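Local structure of acidocalcisomal pyrophosphatase (Trypanosoma brucei brucei, 5C5V) at residues Val210-Gly215 against Met255-Val260; Phe307-Glu312 against Lys316-Lys321. The protein probably hydrolyses inorganic pyrophosphate to orthophosphate with the help of magnesium ions, as a soluble PPase-family enzyme of the acidocalcisome. One frame throughout, in Å; residues are numbered along the deposited sequence.

In the fold
Both contacts belong to the PPase domain and follow one another in sequence: contact 1 closes at Val-260 before contact 2 opens at Phe-307. Their centres lie about 9 Å apart, on the same side of the chain's centre. Contact 1 sets the loop between strands 197-200 and 224-227 against strand 254-263, which carries the magnesium ligand Asp-256. Contact 2 joins the turn between strands 306-307 and 313-315 to the first turns of helix 316-336. Trp-257 links them, its CH2 lying 3.9 Å from Tyr-318 OH and 4.1 Å from Phe-309 CE2. A continuous run of side-chain packing, mostly aromatic, thus leads from the strand bearing the metal ligand to the domain surface.

Contact 1. Residues Val210-Gly215 against Met255-Val260; sequences VLFEAG and MDWKVV. With MG (magnesium ion), chain E; MG (magnesium ion), chain D; 2PN (imidodiphosphoric acid), chain C.
Met-255 lays its side chain over one face of the Phe-212 ring, and this is the tight part of the contact. CG of Met-255 sits 3.9 Å from the ring centroid, 22° off the normal, a CH-pi contact, and approaches Phe-212 CG to 3.6 Å. Bends at chi2 (71°) and chi3 carry Met-255 SD obliquely past the same ring, a Met-aromatic contact, and bring CE over the centre of the Trp-257 ring. Val-210 CG1 lies over the opposite face of Phe-212, toward its rim. The NE1 edge of Trp-257 meets Phe-212 CE1 at 3.7 Å; the two aromatic planes are inclined at 67°.

The looser side is the type I turn from Phe-212 to Gly-215, closed by the bond from Gly-215 N to Phe-212 O. Its exposed Ala-214 reaches Met-255 SD through CB alone, at 4.0 Å.

Beyond the apolar part, Asp-256 turns to the active site. Asp-256 OD1 binds one magnesium ion at 2.0 Å, completed in part by Asp-219 and Asp-224, and OD2 binds a second, shared with Asp-251; O5 of imidodiphosphate bridges both ions. Lys-258 NZ grips Asp-256 twice, by a salt bridge to OD2 and by donating to the backbone O from above the carbonyl plane. Apolar packing by Met-255 and Trp-257 thus flanks, in sequence, a carboxylate whose two oxygens each bind a different magnesium ion.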
loop_
_atom_site.group_PDB
_atom_site.type_symbol
_atom_site.label_atom_id
_atom_site.label_comp_id
_atom_site.label_asym_id
_atom_site.label_seq_id
_atom_site.Cartn_x
_atom_site.Cartn_y
_atom_site.Cartn_z
ATOM N N VAL A 210 -17.693 -23.257 30.614
ATOM C CA VAL A 210 -16.267 -23.094 30.866
ATOM C C VAL A 210 -15.983 -21.894 31.766
ATOM O O VAL A 210 -16.431 -20.775 31.494
ATOM C CB VAL A 210 -15.471 -22.931 29.536
ATOM C CG1 VAL A 210 -14.052 -22.466 29.808
ATOM C CG2 VAL A 210 -15.455 -24.250 28.755
ATOM N N LEU A 211 -15.209 -22.129 32.819
ATOM C CA LEU A 211 -14.783 -21.049 33.697
ATOM C C LEU A 211 -13.472 -20.493 33.186
ATOM O O LEU A 211 -12.417 -21.099 33.365
ATOM C CB LEU A 211 -14.618 -21.520 35.144
ATOM C CG LEU A 211 -14.348 -20.358 36.110
ATOM C CD1 LEU A 211 -15.537 -19.396 36.171
ATOM C CD2 LEU A 211 -13.934 -20.834 37.495
ATOM N N PHE A 212 -13.545 -19.356 32.514
ATOM C CA PHE A 212 -12.359 -18.713 31.985
ATOM C C PHE A 212 -11.490 -18.186 33.131
ATOM O O PHE A 212 -11.970 -18.036 34.257
ATOM C CB PHE A 212 -12.761 -17.593 31.022
ATOM C CG PHE A 212 -13.419 -18.101 29.768
ATOM C CD1 PHE A 212 -12.685 -18.291 28.610
ATOM C CD2 PHE A 212 -14.759 -18.456 29.772
ATOM C CE1 PHE A 212 -13.286 -18.786 27.469
ATOM C CE2 PHE A 212 -15.366 -18.938 28.635
ATOM C CZ PHE A 212 -14.632 -19.112 27.480
ATOM N N GLU A 213 -10.208 -17.953 32.848
ATOM C CA GLU A 213 -9.243 -17.485 33.851
ATOM C C GLU A 213 -9.793 -16.309 34.656
ATOM O O GLU A 213 -9.511 -16.171 35.833
ATOM C CB GLU A 213 -7.920 -17.091 33.172
ATOM C CG GLU A 213 -6.977 -16.225 34.021
ATOM N N ALA A 214 -10.624 -15.493 34.021
ATOM C CA ALA A 214 -11.176 -14.308 34.663
ATOM C C ALA A 214 -12.233 -14.592 35.747
ATOM O O ALA A 214 -12.689 -13.673 36.416
ATOM C CB ALA A 214 -11.759 -13.404 33.612
ATOM N N GLY A 215 -12.619 -15.851 35.930
ATOM C CA GLY A 215 -13.631 -16.176 36.924
ATOM C C GLY A 215 -15.065 -16.054 36.421
ATOM O O GLY A 215 -15.999 -15.946 37.212
ATOM N N MET A 255 -17.465 -13.886 29.759
ATOM C CA MET A 255 -16.259 -13.729 28.942
ATOM C C MET A 255 -16.667 -13.388 27.511
ATOM O O MET A 255 -17.530 -14.029 26.919
ATOM C CB MET A 255 -15.393 -14.988 28.960
ATOM C CG MET A 255 -13.942 -14.751 28.563
ATOM S SD MET A 255 -13.014 -13.834 29.827
ATOM C CE MET A 255 -12.267 -12.544 28.826
ATOM N N ASP A 256 -16.064 -12.349 26.959
ATOM C CA ASP A 256 -16.515 -11.826 25.682
ATOM C C ASP A 256 -15.331 -11.291 24.894
ATOM O O ASP A 256 -15.302 -10.117 24.514
ATOM C CB ASP A 256 -17.570 -10.750 25.915
ATOM C CG ASP A 256 -18.495 -10.581 24.748
ATOM O OD1 ASP A 256 -18.524 -11.478 23.869
ATOM O OD2 ASP A 256 -19.213 -9.554 24.712
ATOM N N TRP A 257 -14.355 -12.173 24.669
ATOM C CA TRP A 257 -13.150 -11.859 23.913
ATOM C C TRP A 257 -13.470 -11.074 22.670
ATOM O O TRP A 257 -14.441 -11.368 21.978
ATOM C CB TRP A 257 -12.403 -13.125 23.488
ATOM C CG TRP A 257 -11.945 -14.017 24.584
ATOM C CD1 TRP A 257 -12.484 -15.219 24.937
ATOM C CD2 TRP A 257 -10.829 -13.806 25.459
ATOM N NE1 TRP A 257 -11.780 -15.768 25.983
ATOM C CE2 TRP A 257 -10.756 -14.924 26.322
ATOM C CE3 TRP A 257 -9.883 -12.784 25.598
ATOM C CZ2 TRP A 257 -9.781 -15.050 27.304
ATOM C CZ3 TRP A 257 -8.914 -12.906 26.576
ATOM C CH2 TRP A 257 -8.869 -14.033 27.417
ATOM N N LYS A 258 -12.634 -10.084 22.381
ATOM C CA LYS A 258 -12.749 -9.315 21.148
ATOM C C LYS A 258 -11.464 -9.458 20.361
ATOM O O LYS A 258 -10.447 -8.847 20.700
ATOM C CB LYS A 258 -13.046 -7.845 21.452
ATOM C CG LYS A 258 -14.400 -7.602 22.110
ATOM C CD LYS A 258 -15.535 -7.701 21.108
ATOM C CE LYS A 258 -16.875 -7.448 21.774
ATOM N NZ LYS A 258 -17.240 -8.545 22.707
ATOM N N VAL A 259 -11.502 -10.289 19.326
ATOM C CA VAL A 259 -10.309 -10.541 18.533
ATOM C C VAL A 259 -10.080 -9.404 17.544
ATOM O O VAL A 259 -10.999 -8.988 16.835
ATOM C CB VAL A 259 -10.394 -11.886 17.774
ATOM C CG1 VAL A 259 -9.182 -12.062 16.859
ATOM C CG2 VAL A 259 -10.492 -13.049 18.750
ATOM N N VAL A 260 -8.848 -8.902 17.517
ATOM C CA VAL A 260 -8.452 -7.885 16.557
ATOM C C VAL A 260 -7.859 -8.596 15.362
ATOM O O VAL A 260 -6.941 -9.408 15.510
ATOM C CB VAL A 260 -7.407 -6.884 17.139
ATOM C CG1 VAL A 260 -6.983 -5.874 16.062
ATOM C CG2 VAL A 260 -7.963 -6.152 18.357
HETATM MG MG MG E . -19.927 -11.530 22.397
HETATM MG MG MG D . -20.957 -8.705 24.251
HETATM P P1 2PN C . -23.362 -7.331 22.511
HETATM O O1 2PN C . -24.821 -7.833 22.357
HETATM O O2 2PN C . -22.814 -7.837 23.873
HETATM O O3 2PN C . -23.341 -5.783 22.372
HETATM N N1 2PN C . -22.466 -7.911 21.273
HETATM P P2 2PN C . -22.032 -9.480 21.091
HETATM O O4 2PN C . -23.294 -10.416 21.147
HETATM O O5 2PN C . -21.116 -9.824 22.249
HETATM O O6 2PN C . -21.345 -9.664 19.810
HETATM O O HOH W 1 -20.069 -7.158 23.174
HETATM O O HOH W 2 -22.093 -10.368 25.213
HETATM O O HOH W 3 -19.079 -13.519 21.919
HETATM O O HOH W 4 -21.364 -12.149 21.271
#

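Contact 2. Residues Phe307-Glu312 against Lys316-Lys321; sequences FAFDGE and KEYAMK
This is a small aromatic contact at the domain surface, where Phe-309, in the turn between strands 306-307 and 313-315, meets Tyr-318 in the first turns of helix 316-336. The two side chains approach from opposite directions and touch only at their far ends. Phe-309 CZ comes to 3.3 Å from Tyr-318 OH and to 4.0 Å from Tyr-318 CZ, while CE2 of Phe-309 stands 3.6 Å from that hydroxyl oxygen. Their planes are nearly perpendicular, at 86°, but the approach is oblique to both rings, with centroids 5.8 Å apart. No hydrogen bond joins the two segments, and the buried surface is small.

Each partner is presented by a locally ordered backbone. On the turn, Gly-311 N donates to Ala-308 O and Glu-312 N to Phe-309 O, two successive i to i+3 bonds round a turn in which Phe-309, Asp-310 and Gly-311 all adopt left-handed backbone angles. On the helix, chi1 of Tyr-318 (-168°) sets CG opposite the backbone N and extends the ring toward the turn. Lys-321 NZ and Glu-317 OE2, one turn apart, form a salt bridge 3.3 Å long.

Lys-314, on the short strand between the segments, makes cation-pi contacts with both rings, joining the two across the chain reversal. The pair lies beside Trp-257 of strand 254-263. The turn is tied further by Gly-311 O to Arg-290 of helix 285-295, and Ala-319 seats helix 316-336 on Val-243 and Val-246 of strand 238-251.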
loop_
_atom_site.group_PDB
_atom_site.type_symbol
_atom_site.label_atom_id
_atom_site.label_comp_id
_atom_site.label_asym_id
_atom_site.label_seq_id
_atom_site.Cartn_x
_atom_site.Cartn_y
_atom_site.Cartn_z
ATOM N N PHE A 307 -12.208 -5.587 31.846
ATOM C CA PHE A 307 -11.269 -6.277 30.974
ATOM C C PHE A 307 -10.277 -7.089 31.789
ATOM O O PHE A 307 -9.803 -6.628 32.823
ATOM C CB PHE A 307 -10.517 -5.292 30.086
ATOM C CG PHE A 307 -11.404 -4.468 29.201
ATOM C CD1 PHE A 307 -11.862 -4.972 27.995
ATOM C CD2 PHE A 307 -11.776 -3.181 29.575
ATOM C CE1 PHE A 307 -12.674 -4.222 27.177
ATOM C CE2 PHE A 307 -12.589 -2.417 28.757
ATOM C CZ PHE A 307 -13.043 -2.938 27.555
ATOM N N ALA A 308 -9.998 -8.317 31.358
ATOM C CA ALA A 308 -8.902 -9.080 31.947
ATOM C C ALA A 308 -7.567 -8.423 31.591
ATOM O O ALA A 308 -7.496 -7.615 30.666
ATOM C CB ALA A 308 -8.924 -10.517 31.454
ATOM N N PHE A 309 -6.514 -8.775 32.323
ATOM C CA PHE A 309 -5.171 -8.291 32.026
ATOM C C PHE A 309 -5.092 -6.769 31.983
ATOM O O PHE A 309 -4.279 -6.211 31.240
ATOM C CB PHE A 309 -4.679 -8.867 30.701
ATOM C CG PHE A 309 -4.857 -10.354 30.587
ATOM C CD1 PHE A 309 -4.130 -11.218 31.393
ATOM C CD2 PHE A 309 -5.752 -10.890 29.678
ATOM C CE1 PHE A 309 -4.294 -12.595 31.300
ATOM C CE2 PHE A 309 -5.913 -12.250 29.576
ATOM C CZ PHE A 309 -5.186 -13.109 30.396
ATOM N N ASP A 310 -5.954 -6.115 32.757
ATOM C CA ASP A 310 -5.977 -4.668 32.855
ATOM C C ASP A 310 -6.132 -3.977 31.502
ATOM O O ASP A 310 -5.625 -2.877 31.297
ATOM C CB ASP A 310 -4.700 -4.180 33.551
ATOM N N GLY A 311 -6.843 -4.622 30.584
ATOM C CA GLY A 311 -7.123 -4.036 29.286
ATOM C C GLY A 311 -6.031 -4.282 28.258
ATOM O O GLY A 311 -6.104 -3.787 27.142
ATOM N N GLU A 312 -5.021 -5.070 28.606
ATOM C CA GLU A 312 -3.977 -5.363 27.631
ATOM C C GLU A 312 -4.530 -6.151 26.441
ATOM O O GLU A 312 -5.292 -7.100 26.615
ATOM C CB GLU A 312 -2.828 -6.142 28.272
ATOM C CG GLU A 312 -1.696 -6.438 27.299
ATOM C CD GLU A 312 -0.688 -7.451 27.840
ATOM O OE1 GLU A 312 -0.702 -7.719 29.065
ATOM O OE2 GLU A 312 0.110 -7.990 27.029
ATOM N N LYS A 316 -0.982 -12.242 19.008
ATOM C CA LYS A 316 -1.667 -13.143 18.101
ATOM C C LYS A 316 -1.553 -14.610 18.510
ATOM O O LYS A 316 -2.495 -15.370 18.306
ATOM C CB LYS A 316 -1.146 -12.960 16.683
ATOM C CG LYS A 316 0.272 -13.402 16.478
ATOM C CD LYS A 316 0.639 -13.295 15.002
ATOM C CE LYS A 316 2.085 -13.676 14.774
ATOM N NZ LYS A 316 2.483 -13.326 13.399
ATOM N N GLU A 317 -0.419 -15.006 19.086
ATOM C CA GLU A 317 -0.249 -16.378 19.533
ATOM C C GLU A 317 -1.321 -16.683 20.577
ATOM O O GLU A 317 -1.935 -17.744 20.565
ATOM C CB GLU A 317 1.151 -16.606 20.113
ATOM C CG GLU A 317 1.369 -18.007 20.684
ATOM C CD GLU A 317 2.674 -18.147 21.483
ATOM O OE1 GLU A 317 3.389 -17.134 21.671
ATOM O OE2 GLU A 317 3.005 -19.276 21.921
ATOM N N TYR A 318 -1.562 -15.729 21.463
ATOM C CA TYR A 318 -2.572 -15.872 22.506
ATOM C C TYR A 318 -3.991 -15.881 21.925
ATOM O O TYR A 318 -4.847 -16.646 22.355
ATOM C CB TYR A 318 -2.423 -14.742 23.528
ATOM C CG TYR A 318 -3.213 -14.960 24.783
ATOM C CD1 TYR A 318 -2.630 -15.549 25.894
ATOM C CD2 TYR A 318 -4.549 -14.597 24.857
ATOM C CE1 TYR A 318 -3.355 -15.756 27.047
ATOM C CE2 TYR A 318 -5.272 -14.795 25.998
ATOM C CZ TYR A 318 -4.674 -15.378 27.087
ATOM O OH TYR A 318 -5.405 -15.578 28.228
ATOM N N ALA A 319 -4.235 -15.020 20.944
ATOM C CA ALA A 319 -5.549 -14.913 20.323
ATOM C C ALA A 319 -5.892 -16.199 19.574
ATOM O O ALA A 319 -7.040 -16.621 19.555
ATOM C CB ALA A 319 -5.607 -13.702 19.375
ATOM N N MET A 320 -4.899 -16.796 18.935
ATOM C CA MET A 320 -5.135 -18.026 18.207
ATOM C C MET A 320 -5.383 -19.193 19.175
ATOM O O MET A 320 -6.115 -20.124 18.832
ATOM C CB MET A 320 -3.981 -18.317 17.237
ATOM C CG MET A 320 -3.959 -17.312 16.080
ATOM S SD MET A 320 -2.768 -17.613 14.745
ATOM C CE MET A 320 -1.260 -16.969 15.466
ATOM N N LYS A 321 -4.801 -19.141 20.376
ATOM C CA LYS A 321 -5.125 -20.147 21.395
ATOM C C LYS A 321 -6.576 -20.001 21.819
ATOM O O LYS A 321 -7.304 -20.985 21.885
ATOM C CB LYS A 321 -4.233 -20.039 22.634
ATOM C CG LYS A 321 -2.869 -20.648 22.486
ATOM C CD LYS A 321 -2.098 -20.563 23.816
ATOM C CE LYS A 321 -0.796 -21.380 23.762
ATOM N NZ LYS A 321 0.241 -20.697 22.889
#